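Local coordinates for protein probable WRKY transcription factor 52 (Arabidopsis thaliana, PDB 4C6S) that acts as a plant disease resistance protein and W-box-binding transcription factor, and pairs with RPS4 through parts including its TIR domain to recognise pathogen effectors, at residues E5-I10 with N34-D39; E26-K31 with E134-V139; V59-L64 with V94-G99; L102-W107 with Q121-C126. All coordinates share one frame; numbering follows the deposited sequence.

Interaction 1: E5-I10 with N34-D39; sequences EEFVCI and NNVVVD
This is a parallel strand pairing at one edge of the central sheet of the TIR domain. Phe7 to Ile10 run beside Asn34 to Val38, and strand 35-39 is the outermost on this side within the chain. The two strands and helix 20-30 between them form a beta-alpha-beta crossover. Backbone bonds hold the pair. Val8 N donates to Asn34 O at 2.9 Å, and Val8 O takes Val36 N at 3.0 Å. Further along, Ile10 N reaches Val36 O at 2.9 Å. Val38 N closes the series on Ile10 O at 2.8 Å.

The two faces of the pair differ. On one, Cys9 SG is anti to its backbone N (chi1 180°). It lies 3.7 Å from Val38 CG2 and also touches Val36 CG2. Helix 51-56 covers Cys9, Val36 and Val38 here. Nearer the N terminus, Val36 CG2 meets the Phe7 ring obliquely, 4.2 Å from Phe7 CE2.

The other face carries Val8, Ile10, Asn35 and Val37. Ile10 CD1 passes Asn35 OD1 at 3.8 Å, and helix 20-30 packs over Ile10, Asn35 and Val37. The Asn35 amide is held from outside the pair: OD1 bonds with Ser25 OG, and ND2 with Ile33 O. On its far side, strand 8-12 continues the sheet into strand 59-65.

At the N-terminal end one water replaces a direct backbone bond. It donates to Glu6 O at 2.7 Å and accepts from Asn34 N.

Interaction 2: E26-K31 with E134-V139; sequences EALRRK and EIVRDV. With NA (sodium ion), chain H; NA (sodium ion), chain G.
Where helix 20-30 packs on Val136 of helix 128-143, the flat groups belong to arginines outside the seam. The Arg29 guanidinium has Glu26 OE1 and a sodium ion at its edge, in its plane. One face of the Arg30 guanidinium lies over Ala27 CA, offset toward the rim. Arg29 grips Glu26 side-on in a salt bridge: Arg29 NE bonds to Glu26 OE1 at 3.0 Å. Arg29 NH2 bonds to Glu26 OE2 at 2.8 Å. The NE approach comes from above the carboxylate plane, 38° out of it. Glu26 OE1 also binds the sodium, at 2.4 Å.

The seam itself is apolar. Val136 CG2 touches Ala27 CB at 3.8 Å and Leu28 CD2 at 3.9 Å. Its CG1 rests on the aliphatic part of Lys31, 4.0 Å from Lys31 CG. Lys31 also makes a cation-pi contact with Tyr140. Beneath, Leu28 and Val139 both pack on Val8 of the sheet.

Toward strand 119-121, Glu134 OE1 binds a second sodium at 2.6 Å, together with His120. Glu26 packs on Ser129 of the second subunit, consistent with the helix-mediated dimer interface of plant TIR domains. There Glu26 OE2 comes near Glu133 OE2 of that subunit. Arg29 and the sodium probably offset this repulsion. No hydrogen bond crosses between the two helix segments, so their contact rests on apolar packing, with the charged groups at its margins.

Interaction 3: V59-L64 with V94-G99; sequences VSVMVL and VSVLYG
Leu64 turns its CG anti to the carbonyl carbon (chi1 -63°), and chi2 of 158° then carries CD1 toward strand 92-98. There Leu64 CD1 lies 3.9 Å from Leu97 CD2. It also touches Ser95 CB, at 4.1 Å. On the other face, Val61 CG1 is anti to its backbone N (chi1 176°) and meets Val96 CG2 at 4.0 Å. Val63 and Tyr98 point the same way, side by side, with Val63 CG1 at 4.0 Å from Tyr98 CB.

The backbones run parallel in the middle of the TIR sheet and share five hydrogen bonds. Val94 N donates to Ser60 O, and Val94 O accepts from Met62 N at 2.8 Å. Val96 repeats the pattern between Met62 O and Leu64 N. The last bond, Tyr98 N to Leu64 O, is longer at 3.2 Å. Beyond it, the Tyr98 ring stacks with Phe20, and its OH bonds to Asp128.

The pair belongs to a beta-alpha-beta unit whose connecting helix is 74-82. That helix packs on Ser60, Met62 and Leu64, with Phe78 touching the last two. Helix 128-143 packs on the opposite face, where Asp138 meets Val94 and Ile135 meets Val96. Strand 8-12 flanks strand 59-65 on its other side, bonding its backbone to Val59, Val61 and Val63.

Interaction 4: L102-W107 with Q121-C126; sequences LLRDQW and QSRKEC. With SO4 (sulfate ion), chain E; SO4 (sulfate ion), chain F.
Arg104 ties the start of helix 104-113 to Gln121 and Ser122, where strand 119-121 gives way to a loop. This is the end of the parallel TIR sheet where the strands finish. The tight part centres on one nitrogen. Arg104 NH1 donates to Gln121 OE1 at 2.7 Å and to the backbone O of Ser122 at 3.2 Å. Both oxygens lie near the guanidinium plane, while the Gln121 amide is turned 41° from it. Arg104 reaches across the Gln121 side chain at about a right angle. Beside them Leu102 CD1 sits 3.6 Å from Ser122 O, and Ser122 OG is held by Gly99 N.

The looser side is the exposed one, around Arg123. Its NH1 comes over a face of the Arg104 guanidinium, 3.7 Å from Arg104 NH1. Two like charges meet here, and two sulfates, probably from the crystallisation liquor, are likely to ease the repulsion. One receives Arg123 NE on its O4 at 2.8 Å and Gln121 N on its O1 at 2.8 Å. The other touches both arginines: its O2 is over a face of Arg104 but at the edge of Arg123, whose NH1 donates to it at 3.1 Å. The site thus behaves as a basic, anion-binding patch in the crystal. That second sulfate is held also by the main chain, through Lys124 N to its O3 at 2.8 Å.

How the interactions relate
From the N terminus, the chain leaves 5-10, passes through 26-31 and returns at 34-39, where interaction 1 closes the first loop. Interaction 2 opens within that loop at 26-31 and closes only at 134-139, so the two cross. Interactions 3 and 4 follow one another inside the long span of interaction 2: 59-64 returns at 94-99, then 102-107 at 121-126. Interactions 1 and 3 join neighbouring strands of one sheet, linked by backbone bonds between Cys9 and residues Val59 and Val61. Interaction 2 lays two helices over that sheet. Interaction 4 extends from interaction 3 through Ser122, on the opposite side of the domain's centre from interaction 1.

Interaction 1: E5-I10 with N34-D39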
# COMPACT_ATOMS: atom_id res chain seq x y z
N GLU A 5 -19.59 19.91 5.31
CA GLU A 5 -18.50 19.08 4.77
C GLU A 5 -18.74 17.61 5.05
O GLU A 5 -18.46 17.13 6.15
CB GLU A 5 -17.16 19.50 5.37
CG GLU A 5 -16.45 20.60 4.60
CD GLU A 5 -15.66 21.52 5.51
OE1 GLU A 5 -15.39 21.13 6.66
OE2 GLU A 5 -15.32 22.64 5.07
N GLU A 6 -19.24 16.90 4.06
CA GLU A 6 -19.43 15.47 4.20
C GLU A 6 -18.06 14.80 4.22
O GLU A 6 -17.12 15.27 3.57
CB GLU A 6 -20.28 14.92 3.05
CG GLU A 6 -21.29 13.86 3.47
CD GLU A 6 -22.39 14.42 4.35
OE1 GLU A 6 -22.91 15.50 4.03
OE2 GLU A 6 -22.73 13.76 5.36
N PHE A 7 -17.94 13.71 4.98
CA PHE A 7 -16.67 13.01 5.04
C PHE A 7 -16.86 11.50 5.05
O PHE A 7 -17.97 11.01 5.29
CB PHE A 7 -15.88 13.44 6.27
CG PHE A 7 -16.48 12.99 7.57
CD1 PHE A 7 -17.45 13.75 8.21
CD2 PHE A 7 -16.08 11.80 8.17
CE1 PHE A 7 -18.00 13.34 9.41
CE2 PHE A 7 -16.62 11.38 9.36
CZ PHE A 7 -17.59 12.16 9.99
N VAL A 8 -15.77 10.77 4.82
CA VAL A 8 -15.80 9.33 4.75
C VAL A 8 -15.16 8.75 6.00
O VAL A 8 -14.15 9.28 6.47
CB VAL A 8 -15.03 8.83 3.51
CG1 VAL A 8 -14.92 7.31 3.51
CG2 VAL A 8 -15.71 9.33 2.24
N CYS A 9 -15.74 7.69 6.55
CA CYS A 9 -15.06 6.99 7.64
C CYS A 9 -14.60 5.63 7.15
O CYS A 9 -15.43 4.82 6.74
CB CYS A 9 -15.96 6.83 8.86
SG CYS A 9 -15.15 5.96 10.23
N ILE A 10 -13.30 5.38 7.21
CA ILE A 10 -12.78 4.06 6.85
C ILE A 10 -12.54 3.26 8.12
O ILE A 10 -11.80 3.71 8.99
CB ILE A 10 -11.42 4.18 6.15
CG1 ILE A 10 -11.53 5.06 4.91
CG2 ILE A 10 -10.89 2.76 5.80
CD1 ILE A 10 -10.16 5.56 4.42
N ASN A 34 -12.63 14.56 2.49
CA ASN A 34 -12.21 14.46 3.88
C ASN A 34 -12.50 13.07 4.42
O ASN A 34 -13.53 12.47 4.07
CB ASN A 34 -12.94 15.49 4.72
CG ASN A 34 -12.69 16.90 4.25
OD1 ASN A 34 -11.59 17.23 3.80
ND2 ASN A 34 -13.71 17.74 4.34
N ASN A 35 -11.61 12.55 5.25
CA ASN A 35 -11.82 11.19 5.75
C ASN A 35 -11.11 10.96 7.07
O ASN A 35 -10.15 11.67 7.41
CB ASN A 35 -11.45 10.13 4.70
CG ASN A 35 -9.94 10.05 4.45
OD1 ASN A 35 -9.24 9.23 5.05
ND2 ASN A 35 -9.45 10.90 3.55
N VAL A 36 -11.60 9.99 7.83
CA VAL A 36 -10.94 9.61 9.08
C VAL A 36 -10.87 8.10 9.08
O VAL A 36 -11.60 7.43 8.34
CB VAL A 36 -11.70 10.11 10.32
CG1 VAL A 36 -11.87 11.61 10.28
CG2 VAL A 36 -13.05 9.42 10.40
N VAL A 37 -9.97 7.56 9.89
CA VAL A 37 -9.80 6.11 9.94
C VAL A 37 -10.10 5.64 11.36
O VAL A 37 -9.64 6.25 12.33
CB VAL A 37 -8.38 5.67 9.53
CG1 VAL A 37 -8.22 4.18 9.71
CG2 VAL A 37 -8.10 6.03 8.08
N VAL A 38 -10.89 4.58 11.47
CA VAL A 38 -11.17 3.95 12.75
C VAL A 38 -10.66 2.52 12.75
O VAL A 38 -11.04 1.71 11.89
CB VAL A 38 -12.67 3.96 13.07
CG1 VAL A 38 -12.95 3.14 14.33
CG2 VAL A 38 -13.14 5.38 13.26
N ASP A 39 -9.79 2.21 13.70
CA ASP A 39 -9.21 0.88 13.88
C ASP A 39 -10.18 0.10 14.76
O ASP A 39 -10.38 0.45 15.91
CB ASP A 39 -7.84 1.04 14.57
CG ASP A 39 -7.14 -0.29 14.87
OD1 ASP A 39 -7.78 -1.36 14.79
OD2 ASP A 39 -5.94 -0.25 15.23
O HOH W 1 -14.99 16.06 2.10

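Interaction 2: E26-K31 with E134-V139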
# COMPACT_ATOMS: atom_id res chain seq x y z
N GLU A 26 -5.10 8.49 1.87
CA GLU A 26 -4.39 9.57 1.18
C GLU A 26 -5.00 9.79 -0.20
O GLU A 26 -5.05 10.93 -0.68
CB GLU A 26 -2.89 9.26 1.09
CG GLU A 26 -2.10 10.18 0.17
CD GLU A 26 -2.02 11.62 0.67
OE1 GLU A 26 -2.41 11.90 1.83
OE2 GLU A 26 -1.54 12.48 -0.11
N ALA A 27 -5.47 8.73 -0.84
CA ALA A 27 -6.08 8.88 -2.16
C ALA A 27 -7.41 9.63 -2.07
O ALA A 27 -7.72 10.46 -2.93
CB ALA A 27 -6.24 7.52 -2.83
N LEU A 28 -8.20 9.33 -1.05
CA LEU A 28 -9.44 10.10 -0.83
C LEU A 28 -9.13 11.57 -0.60
O LEU A 28 -9.79 12.45 -1.16
CB LEU A 28 -10.23 9.53 0.35
CG LEU A 28 -10.90 8.18 0.10
CD1 LEU A 28 -11.37 7.61 1.44
CD2 LEU A 28 -12.08 8.35 -0.86
N ARG A 29 -8.11 11.85 0.22
CA ARG A 29 -7.75 13.24 0.50
C ARG A 29 -7.30 13.98 -0.77
O ARG A 29 -7.62 15.15 -0.96
CB ARG A 29 -6.65 13.29 1.56
CG ARG A 29 -6.49 14.63 2.21
CD ARG A 29 -5.18 14.70 2.96
NE ARG A 29 -4.04 14.45 2.08
CZ ARG A 29 -3.56 15.32 1.20
NH1 ARG A 29 -4.13 16.52 1.05
NH2 ARG A 29 -2.52 15.00 0.45
N ARG A 30 -6.54 13.30 -1.62
CA ARG A 30 -6.08 13.90 -2.87
C ARG A 30 -7.25 14.26 -3.77
O ARG A 30 -7.14 15.17 -4.59
CB ARG A 30 -5.15 12.95 -3.63
CG ARG A 30 -3.74 12.84 -3.08
CD ARG A 30 -2.81 12.24 -4.13
NE ARG A 30 -3.37 11.01 -4.71
CZ ARG A 30 -3.11 9.79 -4.25
NH1 ARG A 30 -2.30 9.63 -3.21
NH2 ARG A 30 -3.66 8.73 -4.83
N LYS A 31 -8.35 13.55 -3.59
CA LYS A 31 -9.53 13.74 -4.42
C LYS A 31 -10.39 14.83 -3.83
O LYS A 31 -11.41 15.22 -4.41
CB LYS A 31 -10.31 12.42 -4.48
CG LYS A 31 -11.35 12.36 -5.59
CD LYS A 31 -10.67 12.29 -6.95
CE LYS A 31 -11.69 12.11 -8.06
NZ LYS A 31 -11.04 11.79 -9.37
N GLU A 134 -10.11 2.32 -7.60
CA GLU A 134 -11.47 1.84 -7.84
C GLU A 134 -12.40 2.25 -6.71
O GLU A 134 -13.53 2.66 -6.95
CB GLU A 134 -11.48 0.32 -8.04
CG GLU A 134 -10.85 -0.06 -9.36
CD GLU A 134 -10.70 -1.55 -9.55
OE1 GLU A 134 -10.76 -2.29 -8.54
OE2 GLU A 134 -10.51 -1.96 -10.71
N ILE A 135 -11.92 2.12 -5.48
CA ILE A 135 -12.73 2.49 -4.33
C ILE A 135 -12.99 3.99 -4.35
O ILE A 135 -14.13 4.44 -4.15
CB ILE A 135 -12.04 2.10 -3.02
CG1 ILE A 135 -11.90 0.58 -2.96
CG2 ILE A 135 -12.84 2.63 -1.83
CD1 ILE A 135 -10.80 0.10 -1.98
N VAL A 136 -11.94 4.77 -4.60
CA VAL A 136 -12.07 6.23 -4.69
C VAL A 136 -13.05 6.66 -5.78
O VAL A 136 -13.87 7.54 -5.56
CB VAL A 136 -10.69 6.91 -4.89
CG1 VAL A 136 -10.86 8.41 -5.21
CG2 VAL A 136 -9.84 6.73 -3.63
N ARG A 137 -12.98 6.04 -6.96
CA ARG A 137 -13.86 6.45 -8.05
C ARG A 137 -15.32 6.20 -7.68
O ARG A 137 -16.20 7.02 -7.95
CB ARG A 137 -13.51 5.70 -9.34
CG ARG A 137 -14.50 5.90 -10.47
CD ARG A 137 -13.97 5.25 -11.74
NE ARG A 137 -13.70 3.84 -11.50
CZ ARG A 137 -12.67 3.17 -12.00
NH1 ARG A 137 -11.79 3.77 -12.80
NH2 ARG A 137 -12.52 1.89 -11.70
N ASP A 138 -15.57 5.06 -7.04
CA ASP A 138 -16.91 4.69 -6.60
C ASP A 138 -17.43 5.70 -5.57
O ASP A 138 -18.53 6.23 -5.74
CB ASP A 138 -16.86 3.27 -6.01
CG ASP A 138 -18.21 2.77 -5.51
OD1 ASP A 138 -19.25 3.41 -5.78
OD2 ASP A 138 -18.23 1.70 -4.86
N VAL A 139 -16.64 5.96 -4.53
CA VAL A 139 -17.07 6.90 -3.48
C VAL A 139 -17.27 8.29 -4.06
O VAL A 139 -18.28 8.96 -3.79
CB VAL A 139 -16.08 6.92 -2.31
CG1 VAL A 139 -16.41 8.06 -1.33
CG2 VAL A 139 -16.09 5.56 -1.59
NA NA H . -3.35 11.24 3.94
NA NA G . -13.03 -2.54 -7.35

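Interaction 3: V59-L64 with V94-G99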
# COMPACT_ATOMS: atom_id res chain seq x y z
N VAL A 59 -20.25 8.53 4.15
CA VAL A 59 -19.95 7.22 3.58
C VAL A 59 -19.11 6.44 4.56
O VAL A 59 -18.13 6.95 5.11
CB VAL A 59 -19.19 7.34 2.25
CG1 VAL A 59 -18.85 5.94 1.71
CG2 VAL A 59 -20.01 8.14 1.24
N SER A 60 -19.50 5.19 4.79
CA SER A 60 -18.74 4.30 5.65
C SER A 60 -18.07 3.25 4.79
O SER A 60 -18.75 2.44 4.15
CB SER A 60 -19.68 3.66 6.68
OG SER A 60 -19.00 2.75 7.52
N VAL A 61 -16.74 3.27 4.73
CA VAL A 61 -16.00 2.27 3.95
C VAL A 61 -15.42 1.26 4.92
O VAL A 61 -14.51 1.58 5.69
CB VAL A 61 -14.86 2.91 3.18
CG1 VAL A 61 -14.05 1.82 2.44
CG2 VAL A 61 -15.38 3.95 2.20
N MET A 62 -15.95 0.03 4.90
CA MET A 62 -15.47 -1.02 5.79
C MET A 62 -14.42 -1.84 5.05
O MET A 62 -14.74 -2.50 4.07
CB MET A 62 -16.62 -1.93 6.22
CG MET A 62 -17.67 -1.17 7.02
SD MET A 62 -19.03 -2.19 7.64
CE MET A 62 -18.14 -3.46 8.46
N VAL A 63 -13.17 -1.76 5.50
CA VAL A 63 -12.11 -2.56 4.90
C VAL A 63 -11.99 -3.81 5.73
O VAL A 63 -11.63 -3.76 6.92
CB VAL A 63 -10.78 -1.82 4.87
CG1 VAL A 63 -9.69 -2.75 4.35
CG2 VAL A 63 -10.91 -0.59 3.99
N LEU A 64 -12.33 -4.94 5.13
CA LEU A 64 -12.53 -6.18 5.87
C LEU A 64 -11.33 -7.08 5.69
O LEU A 64 -10.69 -7.07 4.63
CB LEU A 64 -13.79 -6.88 5.37
CG LEU A 64 -15.05 -6.05 5.60
CD1 LEU A 64 -16.18 -6.47 4.68
CD2 LEU A 64 -15.49 -6.14 7.06
N VAL A 94 -19.79 1.09 1.93
CA VAL A 94 -19.03 0.43 0.88
C VAL A 94 -18.11 -0.58 1.56
O VAL A 94 -17.48 -0.26 2.56
CB VAL A 94 -18.20 1.44 0.08
CG1 VAL A 94 -17.36 0.73 -0.98
CG2 VAL A 94 -19.13 2.47 -0.57
N SER A 95 -18.05 -1.80 1.03
CA SER A 95 -17.28 -2.86 1.68
C SER A 95 -16.10 -3.25 0.80
O SER A 95 -16.22 -3.31 -0.42
CB SER A 95 -18.15 -4.10 1.93
OG SER A 95 -19.16 -3.81 2.88
N VAL A 96 -14.96 -3.51 1.43
CA VAL A 96 -13.77 -3.88 0.67
C VAL A 96 -13.23 -5.18 1.23
O VAL A 96 -12.86 -5.25 2.42
CB VAL A 96 -12.68 -2.80 0.79
CG1 VAL A 96 -11.45 -3.18 -0.03
CG2 VAL A 96 -13.21 -1.43 0.31
N LEU A 97 -13.21 -6.23 0.40
CA LEU A 97 -12.67 -7.52 0.83
C LEU A 97 -11.20 -7.50 0.48
O LEU A 97 -10.82 -7.71 -0.67
CB LEU A 97 -13.37 -8.68 0.12
CG LEU A 97 -14.86 -8.77 0.36
CD1 LEU A 97 -15.47 -9.97 -0.38
CD2 LEU A 97 -15.12 -8.93 1.85
N TYR A 98 -10.36 -7.22 1.48
CA TYR A 98 -8.94 -7.01 1.23
C TYR A 98 -8.10 -8.18 1.73
O TYR A 98 -8.24 -8.60 2.89
CB TYR A 98 -8.45 -5.70 1.87
CG TYR A 98 -6.98 -5.49 1.58
CD1 TYR A 98 -6.56 -5.08 0.32
CD2 TYR A 98 -6.02 -5.76 2.54
CE1 TYR A 98 -5.21 -4.94 0.02
CE2 TYR A 98 -4.67 -5.60 2.26
CZ TYR A 98 -4.28 -5.19 1.00
OH TYR A 98 -2.95 -5.05 0.72
N GLY A 99 -7.23 -8.71 0.88
CA GLY A 99 -6.31 -9.75 1.32
C GLY A 99 -5.77 -10.53 0.15
O GLY A 99 -6.39 -10.55 -0.91

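Interaction 4: L102-W107 with Q121-C126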
# COMPACT_ATOMS: atom_id res chain seq x y z
N LEU A 102 -8.14 -14.48 -0.22
CA LEU A 102 -9.51 -14.22 0.21
C LEU A 102 -10.32 -15.48 0.38
O LEU A 102 -10.26 -16.40 -0.44
CB LEU A 102 -10.25 -13.35 -0.81
CG LEU A 102 -9.88 -11.90 -1.06
CD1 LEU A 102 -10.90 -11.27 -1.99
CD2 LEU A 102 -9.79 -11.14 0.25
N LEU A 103 -11.09 -15.52 1.47
CA LEU A 103 -12.14 -16.52 1.61
C LEU A 103 -13.34 -15.86 0.95
O LEU A 103 -14.25 -15.37 1.61
CB LEU A 103 -12.42 -16.78 3.09
CG LEU A 103 -11.24 -17.41 3.83
CD1 LEU A 103 -11.58 -17.71 5.30
CD2 LEU A 103 -10.77 -18.66 3.12
N ARG A 104 -13.30 -15.80 -0.38
CA ARG A 104 -14.19 -14.92 -1.13
C ARG A 104 -15.65 -15.34 -1.01
O ARG A 104 -16.51 -14.51 -0.70
CB ARG A 104 -13.77 -14.88 -2.60
CG ARG A 104 -14.49 -13.83 -3.42
CD ARG A 104 -14.05 -13.88 -4.88
NE ARG A 104 -12.62 -14.17 -5.00
CZ ARG A 104 -11.66 -13.25 -5.12
NH1 ARG A 104 -11.95 -11.96 -5.14
NH2 ARG A 104 -10.39 -13.64 -5.22
N ASP A 105 -15.94 -16.61 -1.29
CA ASP A 105 -17.33 -17.07 -1.23
C ASP A 105 -17.94 -16.90 0.16
O ASP A 105 -19.11 -16.53 0.30
CB ASP A 105 -17.43 -18.53 -1.65
CG ASP A 105 -17.07 -18.75 -3.10
OD1 ASP A 105 -17.14 -17.77 -3.87
OD2 ASP A 105 -16.72 -19.89 -3.46
N GLN A 106 -17.14 -17.18 1.19
CA GLN A 106 -17.58 -16.98 2.57
C GLN A 106 -17.92 -15.53 2.88
O GLN A 106 -18.94 -15.25 3.53
CB GLN A 106 -16.52 -17.51 3.55
CG GLN A 106 -16.28 -19.01 3.46
CD GLN A 106 -15.12 -19.40 2.57
OE1 GLN A 106 -14.83 -18.75 1.56
NE2 GLN A 106 -14.43 -20.48 2.94
N TRP A 107 -17.08 -14.61 2.44
CA TRP A 107 -17.33 -13.20 2.68
C TRP A 107 -18.49 -12.66 1.86
O TRP A 107 -19.25 -11.83 2.33
CB TRP A 107 -16.07 -12.36 2.44
CG TRP A 107 -15.23 -12.26 3.67
CD1 TRP A 107 -14.06 -12.92 3.93
CD2 TRP A 107 -15.53 -11.49 4.83
NE1 TRP A 107 -13.61 -12.59 5.19
CE2 TRP A 107 -14.49 -11.71 5.76
CE3 TRP A 107 -16.57 -10.62 5.18
CZ2 TRP A 107 -14.46 -11.09 7.02
CZ3 TRP A 107 -16.54 -10.00 6.42
CH2 TRP A 107 -15.50 -10.24 7.32
N GLN A 121 -13.09 -5.88 -4.17
CA GLN A 121 -12.29 -7.02 -3.70
C GLN A 121 -10.87 -7.02 -4.25
O GLN A 121 -10.64 -6.66 -5.41
CB GLN A 121 -12.93 -8.36 -4.15
CG GLN A 121 -14.43 -8.47 -4.03
CD GLN A 121 -14.95 -9.66 -4.82
OE1 GLN A 121 -14.29 -10.70 -4.90
NE2 GLN A 121 -16.12 -9.50 -5.43
N SER A 122 -9.93 -7.47 -3.43
CA SER A 122 -8.60 -7.83 -3.94
C SER A 122 -8.74 -8.88 -5.04
O SER A 122 -9.62 -9.76 -4.96
CB SER A 122 -7.75 -8.42 -2.82
OG SER A 122 -7.43 -7.45 -1.83
N ARG A 123 -7.87 -8.78 -6.04
CA ARG A 123 -7.85 -9.71 -7.17
C ARG A 123 -6.44 -10.19 -7.42
O ARG A 123 -5.47 -9.45 -7.20
CB ARG A 123 -8.36 -9.04 -8.44
CG ARG A 123 -9.80 -8.57 -8.39
CD ARG A 123 -10.74 -9.73 -8.45
NE ARG A 123 -12.13 -9.30 -8.46
CZ ARG A 123 -13.16 -10.14 -8.57
NH1 ARG A 123 -12.94 -11.45 -8.66
NH2 ARG A 123 -14.40 -9.67 -8.57
N LYS A 124 -6.33 -11.42 -7.91
CA LYS A 124 -5.05 -12.03 -8.27
C LYS A 124 -4.25 -11.16 -9.23
O LYS A 124 -4.74 -10.78 -10.30
CB LYS A 124 -5.31 -13.40 -8.91
CG LYS A 124 -4.08 -14.26 -9.13
CD LYS A 124 -4.34 -15.33 -10.19
CE LYS A 124 -5.77 -15.87 -10.11
NZ LYS A 124 -6.20 -16.48 -11.40
N GLU A 125 -3.03 -10.83 -8.83
CA GLU A 125 -2.12 -10.00 -9.61
C GLU A 125 -2.78 -8.74 -10.18
O GLU A 125 -2.47 -8.31 -11.29
CB GLU A 125 -1.45 -10.83 -10.71
CG GLU A 125 -0.60 -11.96 -10.15
CD GLU A 125 -0.22 -12.98 -11.19
OE1 GLU A 125 0.35 -12.59 -12.23
OE2 GLU A 125 -0.49 -14.18 -10.97
N CYS A 126 -3.71 -8.17 -9.40
CA CYS A 126 -4.24 -6.83 -9.63
C CYS A 126 -3.68 -5.95 -8.53
O CYS A 126 -3.79 -6.29 -7.35
CB CYS A 126 -5.76 -6.80 -9.56
SG CYS A 126 -6.50 -5.12 -9.58
S SO4 E . -9.28 -13.55 -8.85
O1 SO4 E . -9.01 -12.69 -9.99
O2 SO4 E . -10.72 -13.56 -8.61
O3 SO4 E . -8.57 -13.08 -7.66
O4 SO4 E . -8.82 -14.91 -9.15
S SO4 F . -13.96 -5.95 -7.99
O1 SO4 F . -13.42 -5.18 -6.87
O2 SO4 F . -14.64 -5.04 -8.92
O3 SO4 F . -14.93 -6.91 -7.47
O4 SO4 F . -12.88 -6.63 -8.69